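PDB 5G5Y: ABC transporter, substrate-binding protein from Streptococcus pneumoniae, which binds short- and long-chain fructooligosaccharides, preferring tetrasaccharides and larger, and serves as the solute-binding protein of the FusABC-MsmK import complex. Local coordinates for residues I161-E165 / Q236-L242; M153-T157 / L285-P291; N189-K195 / Y447-A451; M138-D144 / E280-L285. One frame throughout, in Å; residues are numbered along the deposited sequence.

All four contacts cluster, consistent with one lobe of this solute-binding protein. Contact 4 pairs strands 138-142 and 282-284; contact 2 follows directly from it, sharing Leu285, with Met153 SD 3.8 Å from Ile141 CG2, and the two centres are about 13 Å apart. From there helix 157-169 leads to contact 1, whose Val163 CG2 lies 4.1 Å from Pro154 CG of contact 2. Contact 3, about 18 to 20 Å from the other centres, ties the loop with the substrate-binding Asn191 to helix 429-455. Met138 of contact 4 comes within about 7 Å, side chain to side chain, of substrate-binding Trp270, while Leu242 of contact 1 is about 9 Å from the calcium ligand Glu180.

Contact 1 of 4, residues I161-E165 / Q236-L242; sequences IKVLE and QLQEKGL
Leu242 lays its side chain against the helical turn 161-165: CD2 is 3.5 Å from Leu164 O and 3.9 Å from Glu165 CG, while CD1 sits 3.8 Å from Leu164 CB. Residues 161-165 are regular helix. The other segment is helical through Glu239, turns off at Lys240 (phi/psi -80/6), passes Gly241 with positive phi (66/30) and so brings Leu242 back toward its neighbour. Nearest CA pairs are Ile161-Leu237 at 7.1 Å and Leu164-Leu242 at 6.5 Å. Ile161, Leu164, Leu237 and Leu242 all adopt mt rotamers. Leu237 CD2 touches both Ile161 CG1 (3.8 Å) and Leu164 CD1 (3.9 Å), and Ile161 CG2 rests on Lys240 CD at 3.8 Å. At the outer margin Glu165 OE2 and Lys240 NZ stay 4.2 Å apart, too far for a salt bridge; one water joins them, 2.8 Å from Glu165 OE2 and 2.6 Å from Lys240 NZ. Phe183 of strand 181-183 touches both Leu164 and Leu237, so the helices meet beside the sheet edge. The end of helix 225-239 is a classic Schellman motif, with Leu242 N bonded to Leu237 O (3.0 Å), Gly241 N to Gln238 O (3.1 Å) and Gly241 as C-prime.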
loop_
_atom_site.group_PDB
_atom_site.type_symbol
_atom_site.label_atom_id
_atom_site.label_comp_id
_atom_site.label_asym_id
_atom_site.label_seq_id
_atom_site.Cartn_x
_atom_site.Cartn_y
_atom_site.Cartn_z
ATOM N N ILE A 161 19.856 18.901 11.641
ATOM C CA ILE A 161 20.551 19.916 10.845
ATOM C C ILE A 161 22.092 19.841 11.120
ATOM O O ILE A 161 22.869 19.805 10.171
ATOM C CB ILE A 161 20.019 21.322 11.122
ATOM C CG1 ILE A 161 18.592 21.477 10.581
ATOM C CG2 ILE A 161 20.911 22.364 10.452
ATOM C CD1 ILE A 161 17.881 22.725 11.063
ATOM N N LYS A 162 22.484 19.753 12.398
ATOM C CA LYS A 162 23.916 19.701 12.809
ATOM C C LYS A 162 24.614 18.465 12.254
ATOM O O LYS A 162 25.692 18.546 11.693
ATOM C CB LYS A 162 24.078 19.749 14.342
ATOM C CG LYS A 162 23.567 21.026 15.020
ATOM C CD LYS A 162 23.853 21.039 16.525
ATOM C CE LYS A 162 22.965 22.028 17.299
ATOM N NZ LYS A 162 21.662 21.429 17.756
ATOM N N VAL A 163 23.958 17.314 12.328
ATOM C CA VAL A 163 24.476 16.103 11.705
ATOM C C VAL A 163 24.626 16.193 10.195
ATOM O O VAL A 163 25.630 15.719 9.623
ATOM C CB VAL A 163 23.589 14.882 12.104
ATOM C CG1 VAL A 163 23.780 13.697 11.187
ATOM C CG2 VAL A 163 23.890 14.517 13.530
ATOM N N LEU A 164 23.621 16.748 9.510
ATOM C CA LEU A 164 23.728 16.878 8.072
ATOM C C LEU A 164 24.887 17.830 7.663
ATOM O O LEU A 164 25.549 17.609 6.648
ATOM C CB LEU A 164 22.403 17.374 7.468
ATOM C CG LEU A 164 21.201 16.422 7.678
ATOM C CD1 LEU A 164 19.931 17.090 7.214
ATOM C CD2 LEU A 164 21.374 15.091 6.980
ATOM N N GLU A 165 25.085 18.890 8.424
ATOM C CA GLU A 165 26.218 19.825 8.156
ATOM C C GLU A 165 27.570 19.144 8.331
ATOM O O GLU A 165 28.474 19.357 7.517
ATOM C CB GLU A 165 26.113 21.031 9.044
ATOM C CG GLU A 165 24.955 21.897 8.601
ATOM C CD GLU A 165 24.798 23.151 9.410
ATOM O OE1 GLU A 165 24.789 23.066 10.648
ATOM O OE2 GLU A 165 24.633 24.210 8.775
ATOM N N GLN A 236 15.133 25.351 5.173
ATOM C CA GLN A 236 16.379 25.507 5.936
ATOM C C GLN A 236 17.446 24.553 5.466
ATOM O O GLN A 236 18.585 24.980 5.257
ATOM C CB GLN A 236 16.175 25.292 7.426
ATOM C CG GLN A 236 15.436 26.377 8.170
ATOM C CD GLN A 236 15.285 25.989 9.648
ATOM O OE1 GLN A 236 14.301 25.360 10.042
ATOM N NE2 GLN A 236 16.288 26.312 10.449
ATOM N N LEU A 237 17.094 23.278 5.260
ATOM C CA LEU A 237 18.055 22.323 4.703
ATOM C C LEU A 237 18.545 22.744 3.338
ATOM O O LEU A 237 19.754 22.631 3.059
ATOM C CB LEU A 237 17.498 20.893 4.586
ATOM C CG LEU A 237 16.921 20.313 5.855
ATOM C CD1 LEU A 237 16.451 18.865 5.616
ATOM C CD2 LEU A 237 17.897 20.398 7.006
ATOM N N GLN A 238 17.638 23.199 2.478
ATOM C CA GLN A 238 18.020 23.641 1.155
ATOM C C GLN A 238 19.000 24.830 1.243
ATOM O O GLN A 238 19.997 24.868 0.507
ATOM C CB GLN A 238 16.790 24.050 0.335
ATOM C CG GLN A 238 17.081 24.610 -1.062
ATOM C CD GLN A 238 17.673 23.611 -2.031
ATOM O OE1 GLN A 238 17.621 22.386 -1.836
ATOM N NE2 GLN A 238 18.212 24.133 -3.119
ATOM N N GLU A 239 18.690 25.802 2.092
ATOM C CA GLU A 239 19.513 27.034 2.198
ATOM C C GLU A 239 20.918 26.701 2.697
ATOM O O GLU A 239 21.881 27.354 2.300
ATOM C CB GLU A 239 18.874 28.028 3.142
ATOM C CG GLU A 239 17.632 28.710 2.595
ATOM C CD GLU A 239 16.970 29.614 3.635
ATOM O OE1 GLU A 239 17.506 29.761 4.733
ATOM O OE2 GLU A 239 15.919 30.212 3.369
ATOM N N LYS A 240 21.022 25.691 3.558
ATOM C CA LYS A 240 22.324 25.219 4.046
ATOM C C LYS A 240 23.100 24.305 3.106
ATOM O O LYS A 240 24.123 23.783 3.496
ATOM C CB LYS A 240 22.139 24.579 5.405
ATOM C CG LYS A 240 21.681 25.594 6.440
ATOM C CD LYS A 240 21.287 24.926 7.730
ATOM C CE LYS A 240 20.466 25.839 8.624
ATOM N NZ LYS A 240 21.344 26.774 9.372
ATOM N N GLY A 241 22.615 24.095 1.883
ATOM C CA GLY A 241 23.261 23.198 0.911
ATOM C C GLY A 241 23.246 21.734 1.299
ATOM O O GLY A 241 24.150 20.971 0.945
ATOM N N LEU A 242 22.218 21.318 2.033
ATOM C CA LEU A 242 22.202 19.959 2.571
ATOM C C LEU A 242 21.393 18.993 1.715
ATOM O O LEU A 242 21.519 17.771 1.904
ATOM C CB LEU A 242 21.684 19.997 4.003
ATOM C CG LEU A 242 22.482 20.856 4.991
ATOM C CD1 LEU A 242 21.784 20.974 6.358
ATOM C CD2 LEU A 242 23.907 20.323 5.159
HETATM O O HOH W 1 25.785 24.409 5.623
HETATM O O HOH W 2 23.327 25.771 10.691
#

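Contact 2 of 4, residues M153-T157 / L285-P291; sequences MPKTT and LPVLAGP
Leu285 starts the second segment in extended conformation, its tp side chain reaching CD1 to 4.1 Å from Pro154 CG and 4.2 Å from Met153 SD. Pro286 comes next, pointing toward the partner, with CD 3.5 Å from Met153 CG; Met153 is t, p, p along its side chain. Val287 turns away, but its carbonyl is tied to the carbonyl of Lys155 in 153-157 by a water 2.9 Å from both Val287 O and Lys155 O. Leu288, rotamer mt, points inward: CD2 lies 3.4 Å from Pro154 O and 4.2 Å from Pro154 CB, and CB is 4.2 Å from Thr157 CG2. Its CA also makes a CA-H...O contact with Lys155 O at 3.5 Å. Ala289 holds the register opposite Thr156 (CA-CA 4.5 Å), in a single bridge: Ala289 N donates to Lys155 O (3.0 Å, 170°) and Thr157 N to Ala289 O (2.9 Å, 153°). Gly290 CA and Pro291 CD then pass 3.7 and 3.6 Å from Thr157 OG1. End to end, the segments run 39° apart, in roughly the same direction. Thr156 is the N-cap of helix 157-169, its OG1 accepting from Asp159 N, while Asp159 OD2 also takes Lys155 N. Separately, the single bridge between Thr156 and Ala289 joins this capped start of helix 157-169 to the loop leaving strand 282-284.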
loop_
_atom_site.group_PDB
_atom_site.type_symbol
_atom_site.label_atom_id
_atom_site.label_comp_id
_atom_site.label_asym_id
_atom_site.label_seq_id
_atom_site.Cartn_x
_atom_site.Cartn_y
_atom_site.Cartn_z
ATOM N N MET A 153 23.312 9.737 17.331
ATOM C CA MET A 153 22.092 9.751 16.516
ATOM C C MET A 153 21.250 10.987 16.892
ATOM O O MET A 153 21.014 11.221 18.071
ATOM C CB MET A 153 21.273 8.453 16.772
ATOM C CG MET A 153 19.996 8.367 15.959
ATOM S SD MET A 153 20.409 8.048 14.257
ATOM C CE MET A 153 20.740 6.278 14.294
ATOM N N PRO A 154 20.791 11.777 15.909
ATOM C CA PRO A 154 19.977 12.951 16.270
ATOM C C PRO A 154 18.694 12.584 16.981
ATOM O O PRO A 154 18.096 11.570 16.652
ATOM C CB PRO A 154 19.633 13.595 14.943
ATOM C CG PRO A 154 20.221 12.755 13.886
ATOM C CD PRO A 154 21.071 11.701 14.470
ATOM N N LYS A 155 18.312 13.407 17.950
ATOM C CA LYS A 155 17.076 13.266 18.670
ATOM C C LYS A 155 16.022 14.312 18.289
ATOM O O LYS A 155 14.858 14.117 18.566
ATOM C CB LYS A 155 17.336 13.403 20.174
ATOM C CG LYS A 155 18.232 12.338 20.790
ATOM C CD LYS A 155 18.255 12.517 22.305
ATOM C CE LYS A 155 19.368 11.728 22.965
ATOM N NZ LYS A 155 20.624 12.528 23.026
ATOM N N THR A 156 16.457 15.451 17.751
ATOM C CA THR A 156 15.605 16.577 17.421
ATOM C C THR A 156 15.865 17.000 15.978
ATOM O O THR A 156 16.907 16.671 15.386
ATOM C CB THR A 156 15.887 17.800 18.320
ATOM O OG1 THR A 156 17.138 18.418 17.939
ATOM C CG2 THR A 156 15.916 17.405 19.807
ATOM N N THR A 157 14.940 17.775 15.429
ATOM C CA THR A 157 15.127 18.335 14.105
ATOM C C THR A 157 16.362 19.262 14.035
ATOM O O THR A 157 17.058 19.275 13.014
ATOM C CB THR A 157 13.856 19.054 13.600
ATOM O OG1 THR A 157 13.399 20.024 14.548
ATOM C CG2 THR A 157 12.763 17.990 13.382
ATOM N N LEU A 285 16.286 6.081 11.027
ATOM C CA LEU A 285 16.407 7.354 11.711
ATOM C C LEU A 285 15.259 7.369 12.723
ATOM O O LEU A 285 14.089 7.349 12.301
ATOM C CB LEU A 285 16.251 8.515 10.719
ATOM C CG LEU A 285 16.354 9.925 11.312
ATOM C CD1 LEU A 285 17.760 10.183 11.811
ATOM C CD2 LEU A 285 15.969 10.989 10.322
ATOM N N PRO A 286 15.562 7.401 14.022
ATOM C CA PRO A 286 14.436 7.454 14.960
ATOM C C PRO A 286 13.563 8.699 14.815
ATOM O O PRO A 286 14.003 9.722 14.273
ATOM C CB PRO A 286 15.107 7.464 16.340
ATOM C CG PRO A 286 16.544 7.105 16.090
ATOM C CD PRO A 286 16.863 7.515 14.708
ATOM N N VAL A 287 12.365 8.613 15.346
ATOM C CA VAL A 287 11.416 9.721 15.305
ATOM C C VAL A 287 12.048 10.926 16.033
ATOM O O VAL A 287 12.557 10.793 17.167
ATOM C CB VAL A 287 10.079 9.317 15.930
ATOM C CG1 VAL A 287 9.153 10.527 16.111
ATOM C CG2 VAL A 287 9.455 8.252 15.053
ATOM N N LEU A 288 12.047 12.072 15.369
ATOM C CA LEU A 288 12.681 13.298 15.899
ATOM C C LEU A 288 11.673 14.212 16.574
ATOM O O LEU A 288 10.558 14.395 16.091
ATOM C CB LEU A 288 13.315 14.057 14.761
ATOM C CG LEU A 288 14.315 13.248 13.945
ATOM C CD1 LEU A 288 14.867 14.080 12.797
ATOM C CD2 LEU A 288 15.476 12.785 14.804
ATOM N N ALA A 289 12.077 14.831 17.661
ATOM C CA ALA A 289 11.247 15.853 18.272
ATOM C C ALA A 289 11.461 17.128 17.501
ATOM O O ALA A 289 12.598 17.470 17.130
ATOM C CB ALA A 289 11.604 16.025 19.733
ATOM N N GLY A 290 10.372 17.835 17.237
ATOM C CA GLY A 290 10.448 19.126 16.590
ATOM C C GLY A 290 10.753 20.216 17.597
ATOM O O GLY A 290 11.020 19.932 18.781
ATOM N N PRO A 291 10.676 21.476 17.159
ATOM C CA PRO A 291 10.911 22.638 18.073
ATOM C C PRO A 291 10.070 22.627 19.352
ATOM O O PRO A 291 10.545 23.097 20.391
ATOM C CB PRO A 291 10.571 23.843 17.198
ATOM C CG PRO A 291 10.956 23.379 15.817
ATOM C CD PRO A 291 10.543 21.914 15.762
HETATM O O HOH W 3 14.766 11.239 18.912
#

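Contact 3 of 4, residues N189-K195 / Y447-A451; sequences NGNEDFK and YRKRA
The loop that carries Asn191, a residue of the fructooligosaccharide site, meets helix 429-455 here through a buried salt-bridge network. Gly190-Asp193 form a type I turn. Asp193 (chi1 t) points toward the helix and closes an Asx turn, Lys195 N to Asp193 OD2 at 3.2 Å. Across the contact Arg450, one turn after Tyr447, meets that carboxylate two-pronged: NH2 donates to Asp193 OD1 at 2.8 Å and NH1 to Asp193 OD2 at 2.9 Å, with the carboxylate near the guanidinium plane. Phe194 (chi1 p) brings CZ over one guanidinium face, 3.3 Å from Arg450 CZ. Lys195, with chi1 p, curls back so that NZ bonds Asp193 OD2 at 2.8 Å and donates to Tyr447 OH at 2.9 Å. The backbones stay well apart, Asn189-Tyr447 at 8.9 Å and Lys195-Arg450 at 10.6 Å between CA atoms, so long side chains span the gap. Asp207 gives Lys195 NZ a second carboxylate, and Ser187 OG is another partner of Arg450 NH2. Asp193 thus bridges Lys195 and Arg450 and, with Asp207, balances both cations (Lys195 NZ to Arg450 NH1 4.2 Å), while the in-plane two-pronged pairing fixes how carboxylate and guanidinium are oriented.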
loop_
_atom_site.group_PDB
_atom_site.type_symbol
_atom_site.label_atom_id
_atom_site.label_comp_id
_atom_site.label_asym_id
_atom_site.label_seq_id
_atom_site.Cartn_x
_atom_site.Cartn_y
_atom_site.Cartn_z
ATOM N N ASN A 189 4.389 11.984 -4.295
ATOM C CA ASN A 189 3.794 10.823 -3.676
ATOM C C ASN A 189 4.859 9.704 -3.586
ATOM O O ASN A 189 5.855 9.667 -4.362
ATOM C CB ASN A 189 2.547 10.306 -4.412
ATOM C CG ASN A 189 1.299 11.231 -4.283
ATOM O OD1 ASN A 189 0.970 11.908 -3.232
ATOM N ND2 ASN A 189 0.566 11.267 -5.393
ATOM N N GLY A 190 4.660 8.834 -2.619
ATOM C CA GLY A 190 5.289 7.528 -2.577
ATOM C C GLY A 190 6.390 7.363 -1.559
ATOM O O GLY A 190 6.647 8.222 -0.686
ATOM N N ASN A 191 7.103 6.254 -1.710
ATOM C CA ASN A 191 7.956 5.750 -0.629
ATOM C C ASN A 191 9.263 6.496 -0.388
ATOM O O ASN A 191 9.915 6.269 0.632
ATOM C CB ASN A 191 8.243 4.267 -0.882
ATOM C CG ASN A 191 6.977 3.430 -0.985
ATOM O OD1 ASN A 191 5.902 3.826 -0.504
ATOM N ND2 ASN A 191 7.094 2.268 -1.617
ATOM N N GLU A 192 9.649 7.354 -1.319
ATOM C CA GLU A 192 10.912 8.053 -1.311
ATOM C C GLU A 192 10.772 9.546 -1.012
ATOM O O GLU A 192 11.740 10.280 -1.056
ATOM C CB GLU A 192 11.654 7.801 -2.642
ATOM C CG GLU A 192 12.180 6.377 -2.813
ATOM C CD GLU A 192 11.124 5.331 -3.032
ATOM O OE1 GLU A 192 10.249 5.527 -3.879
ATOM O OE2 GLU A 192 11.133 4.298 -2.359
ATOM N N ASP A 193 9.582 9.997 -0.653
ATOM C CA ASP A 193 9.360 11.387 -0.307
ATOM C C ASP A 193 9.741 11.682 1.151
ATOM O O ASP A 193 9.716 10.782 1.977
ATOM C CB ASP A 193 7.879 11.739 -0.515
ATOM C CG ASP A 193 7.626 13.233 -0.402
ATOM O OD1 ASP A 193 8.364 13.982 -1.085
ATOM O OD2 ASP A 193 6.787 13.697 0.417
ATOM N N PHE A 194 9.997 12.961 1.476
ATOM C CA PHE A 194 10.402 13.391 2.797
ATOM C C PHE A 194 9.260 13.643 3.794
ATOM O O PHE A 194 9.536 13.980 4.944
ATOM C CB PHE A 194 11.305 14.678 2.738
ATOM C CG PHE A 194 10.655 15.863 2.076
ATOM C CD1 PHE A 194 9.688 16.615 2.726
ATOM C CD2 PHE A 194 10.965 16.193 0.766
ATOM C CE1 PHE A 194 9.069 17.682 2.083
ATOM C CE2 PHE A 194 10.343 17.264 0.134
ATOM C CZ PHE A 194 9.412 18.020 0.802
ATOM N N LYS A 195 7.998 13.547 3.359
ATOM C CA LYS A 195 6.861 14.068 4.148
ATOM C C LYS A 195 6.723 13.393 5.537
ATOM O O LYS A 195 6.157 13.996 6.468
ATOM C CB LYS A 195 5.536 14.059 3.357
ATOM C CG LYS A 195 4.973 12.659 3.081
ATOM C CD LYS A 195 3.561 12.674 2.497
ATOM C CE LYS A 195 3.411 13.506 1.222
ATOM N NZ LYS A 195 4.115 12.847 0.078
ATOM N N TYR A 447 2.039 19.963 -4.656
ATOM C CA TYR A 447 3.457 19.610 -4.771
ATOM C C TYR A 447 4.279 20.698 -5.467
ATOM O O TYR A 447 5.427 20.887 -5.131
ATOM C CB TYR A 447 3.649 18.257 -5.419
ATOM C CG TYR A 447 3.310 17.073 -4.497
ATOM C CD1 TYR A 447 3.769 17.007 -3.182
ATOM C CD2 TYR A 447 2.523 16.023 -4.949
ATOM C CE1 TYR A 447 3.439 15.927 -2.353
ATOM C CE2 TYR A 447 2.192 14.943 -4.136
ATOM C CZ TYR A 447 2.666 14.902 -2.836
ATOM O OH TYR A 447 2.369 13.830 -2.035
ATOM N N ARG A 448 3.706 21.383 -6.436
ATOM C CA ARG A 448 4.437 22.468 -7.101
ATOM C C ARG A 448 4.796 23.571 -6.092
ATOM O O ARG A 448 5.940 24.003 -6.030
ATOM C CB ARG A 448 3.642 23.049 -8.266
ATOM C CG ARG A 448 4.425 24.151 -9.002
ATOM C CD ARG A 448 3.706 24.702 -10.225
ATOM N NE ARG A 448 2.457 25.423 -9.971
ATOM C CZ ARG A 448 2.341 26.703 -9.598
ATOM N NH1 ARG A 448 3.407 27.466 -9.332
ATOM N NH2 ARG A 448 1.121 27.237 -9.477
ATOM N N LYS A 449 3.832 24.003 -5.283
ATOM C CA LYS A 449 4.080 25.053 -4.322
ATOM C C LYS A 449 5.087 24.591 -3.267
ATOM O O LYS A 449 5.998 25.334 -2.913
ATOM C CB LYS A 449 2.768 25.512 -3.672
ATOM C CG LYS A 449 1.797 26.163 -4.655
ATOM C CD LYS A 449 2.378 27.352 -5.404
ATOM C CE LYS A 449 2.909 28.392 -4.451
ATOM N NZ LYS A 449 3.298 29.605 -5.197
ATOM N N ARG A 450 4.945 23.346 -2.817
ATOM C CA ARG A 450 5.857 22.789 -1.843
ATOM C C ARG A 450 7.315 22.811 -2.366
ATOM O O ARG A 450 8.236 23.203 -1.631
ATOM C CB ARG A 450 5.393 21.390 -1.423
ATOM C CG ARG A 450 6.028 20.852 -0.178
ATOM C CD ARG A 450 5.722 19.357 -0.011
ATOM N NE ARG A 450 6.471 18.512 -0.933
ATOM C CZ ARG A 450 6.673 17.194 -0.796
ATOM N NH1 ARG A 450 6.171 16.520 0.230
ATOM N NH2 ARG A 450 7.424 16.559 -1.678
ATOM N N ALA A 451 7.508 22.409 -3.616
ATOM C CA ALA A 451 8.827 22.376 -4.233
ATOM C C ALA A 451 9.368 23.815 -4.355
ATOM O O ALA A 451 10.539 24.052 -4.051
ATOM C CB ALA A 451 8.755 21.700 -5.592
#

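Contact 4 of 4, residues M138-D144 / E280-L285; sequences MAWINKD and ESYDVL
Backbone hydrogen bonds set an antiparallel register, with strand axes 4.5 Å apart at 139°. Ile141 and Asp283 form the hydrogen-bonded pair (Ile141 N to Asp283 O 2.8 Å, Asp283 N to Ile141 O 3.0 Å); Trp140-Val284 and Asn142-Tyr282 are non-hydrogen-bonded pairs. Leu285 N adds a bond to Ala139 O (3.0 Å), and Ser281 O accepts weakly from Lys143 N (2.7 Å) and Asp144 N (3.4 Å) as helix 143-148 begins. Among polar side chains, Lys143 NZ makes a salt bridge with Asp283 OD2 (3.2 Å), and Ser281 OG donates to Asp144 OD2 (2.7 Å). Apolar contacts are Ile141 CD1-Leu285 CD1 (3.8 Å), Ala139 CB-Leu285 CB (4.0 Å), Trp140 CZ3-Val284 CG2 (3.8 Å) and Met138 CE-Val284 CG2 (3.9 Å); the Tyr282 ring turns one face to Asn142 CG. Asn142 N-caps the helix through Trp145 N. Strand 282-284 is an outermost strand of the mixed sheet, strand 264-269 flanks 138-142 on its other side, and helix 399-412 packs on Met138, Trp140 and Val284.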
loop_
_atom_site.group_PDB
_atom_site.type_symbol
_atom_site.label_atom_id
_atom_site.label_comp_id
_atom_site.label_asym_id
_atom_site.label_seq_id
_atom_site.Cartn_x
_atom_site.Cartn_y
_atom_site.Cartn_z
ATOM N N MET A 138 9.918 5.581 5.060
ATOM C CA MET A 138 10.799 5.537 6.227
ATOM C C MET A 138 12.088 6.304 5.920
ATOM O O MET A 138 12.565 6.277 4.778
ATOM C CB MET A 138 11.156 4.095 6.609
ATOM C CG MET A 138 9.993 3.283 7.063
ATOM S SD MET A 138 10.330 1.565 7.504
ATOM C CE MET A 138 11.666 1.689 8.677
ATOM N N ALA A 139 12.609 6.997 6.939
ATOM C CA ALA A 139 13.890 7.727 6.838
ATOM C C ALA A 139 15.002 6.809 7.350
ATOM O O ALA A 139 14.814 6.118 8.365
ATOM C CB ALA A 139 13.839 9.007 7.629
ATOM N N TRP A 140 16.111 6.797 6.623
ATOM C CA TRP A 140 17.258 5.954 6.911
ATOM C C TRP A 140 18.485 6.843 6.992
ATOM O O TRP A 140 18.589 7.845 6.249
ATOM C CB TRP A 140 17.434 4.951 5.776
ATOM C CG TRP A 140 16.214 4.148 5.499
ATOM C CD1 TRP A 140 15.228 4.448 4.621
ATOM C CD2 TRP A 140 15.861 2.898 6.091
ATOM N NE1 TRP A 140 14.270 3.481 4.652
ATOM C CE2 TRP A 140 14.638 2.511 5.530
ATOM C CE3 TRP A 140 16.455 2.082 7.051
ATOM C CZ2 TRP A 140 13.980 1.328 5.888
ATOM C CZ3 TRP A 140 15.799 0.876 7.403
ATOM C CH2 TRP A 140 14.589 0.529 6.830
ATOM N N ILE A 141 19.415 6.493 7.879
ATOM C CA ILE A 141 20.601 7.319 8.096
ATOM C C ILE A 141 21.880 6.457 8.023
ATOM O O ILE A 141 21.857 5.294 8.434
ATOM C CB ILE A 141 20.502 8.089 9.421
ATOM C CG1 ILE A 141 21.660 9.091 9.595
ATOM C CG2 ILE A 141 20.381 7.162 10.613
ATOM C CD1 ILE A 141 21.430 10.077 10.713
ATOM N N ASN A 142 22.966 7.070 7.540
ATOM C CA ASN A 142 24.276 6.426 7.474
ATOM C C ASN A 142 24.998 6.373 8.829
ATOM O O ASN A 142 25.615 7.344 9.298
ATOM C CB ASN A 142 25.151 7.065 6.372
ATOM C CG ASN A 142 26.340 6.172 6.018
ATOM O OD1 ASN A 142 26.932 5.602 6.911
ATOM N ND2 ASN A 142 26.649 6.021 4.749
ATOM N N LYS A 143 24.869 5.222 9.484
ATOM C CA LYS A 143 25.520 4.969 10.770
ATOM C C LYS A 143 27.058 4.858 10.705
ATOM O O LYS A 143 27.688 5.152 11.694
ATOM C CB LYS A 143 24.974 3.676 11.423
ATOM C CG LYS A 143 23.624 3.829 12.113
ATOM C CD LYS A 143 23.390 2.778 13.209
ATOM C CE LYS A 143 23.931 1.380 12.869
ATOM N NZ LYS A 143 23.343 0.280 13.696
ATOM N N ASP A 144 27.617 4.421 9.577
ATOM C CA ASP A 144 29.066 4.470 9.334
ATOM C C ASP A 144 29.569 5.912 9.480
ATOM O O ASP A 144 30.518 6.166 10.232
ATOM C CB ASP A 144 29.449 4.000 7.931
ATOM C CG ASP A 144 29.315 2.497 7.725
ATOM O OD1 ASP A 144 29.111 1.741 8.692
ATOM O OD2 ASP A 144 29.433 2.089 6.549
ATOM N N GLU A 280 24.804 -3.074 7.172
ATOM C CA GLU A 280 24.602 -2.376 8.411
ATOM C C GLU A 280 25.084 -0.911 8.364
ATOM O O GLU A 280 25.040 -0.237 9.366
ATOM C CB GLU A 280 25.300 -3.143 9.536
ATOM C CG GLU A 280 24.921 -4.628 9.631
ATOM C CD GLU A 280 23.419 -4.885 9.785
ATOM O OE1 GLU A 280 22.735 -4.106 10.497
ATOM O OE2 GLU A 280 22.925 -5.882 9.200
ATOM N N SER A 281 25.511 -0.421 7.210
ATOM C CA SER A 281 25.935 0.988 7.109
ATOM C C SER A 281 24.770 1.974 7.331
ATOM O O SER A 281 25.018 3.084 7.797
ATOM C CB SER A 281 26.563 1.276 5.743
ATOM O OG SER A 281 27.648 0.398 5.507
ATOM N N TYR A 282 23.532 1.544 6.997
ATOM C CA TYR A 282 22.312 2.352 7.167
ATOM C C TYR A 282 21.346 1.707 8.159
ATOM O O TYR A 282 21.230 0.454 8.232
ATOM C CB TYR A 282 21.616 2.537 5.820
ATOM C CG TYR A 282 22.359 3.461 4.920
ATOM C CD1 TYR A 282 23.361 2.985 4.080
ATOM C CD2 TYR A 282 22.082 4.834 4.912
ATOM C CE1 TYR A 282 24.070 3.850 3.259
ATOM C CE2 TYR A 282 22.770 5.705 4.072
ATOM C CZ TYR A 282 23.774 5.206 3.252
ATOM O OH TYR A 282 24.492 6.061 2.417
ATOM N N ASP A 283 20.673 2.561 8.937
ATOM C CA ASP A 283 19.658 2.100 9.870
ATOM C C ASP A 283 18.535 3.142 9.932
ATOM O O ASP A 283 18.645 4.204 9.330
ATOM C CB ASP A 283 20.270 1.920 11.259
ATOM C CG ASP A 283 19.602 0.810 12.063
ATOM O OD1 ASP A 283 18.482 0.367 11.728
ATOM O OD2 ASP A 283 20.208 0.386 13.054
ATOM N N VAL A 284 17.482 2.812 10.672
ATOM C CA VAL A 284 16.310 3.668 10.843
ATOM C C VAL A 284 16.682 4.950 11.593
ATOM O O VAL A 284 17.352 4.915 12.633
ATOM C CB VAL A 284 15.178 2.969 11.618
ATOM C CG1 VAL A 284 13.948 3.863 11.651
ATOM C CG2 VAL A 284 14.824 1.605 11.021
ATOM N N LEU A 285 16.286 6.081 11.027
ATOM C CA LEU A 285 16.407 7.354 11.711
ATOM C C LEU A 285 15.259 7.369 12.723
ATOM O O LEU A 285 14.089 7.349 12.301
ATOM C CB LEU A 285 16.251 8.515 10.719
ATOM C CG LEU A 285 16.354 9.925 11.312
ATOM C CD1 LEU A 285 17.760 10.183 11.811
ATOM C CD2 LEU A 285 15.969 10.989 10.322
HETATM O O HOH W 4 12.708 6.708 10.036
HETATM O O HOH W 5 23.836 -2.286 12.644
#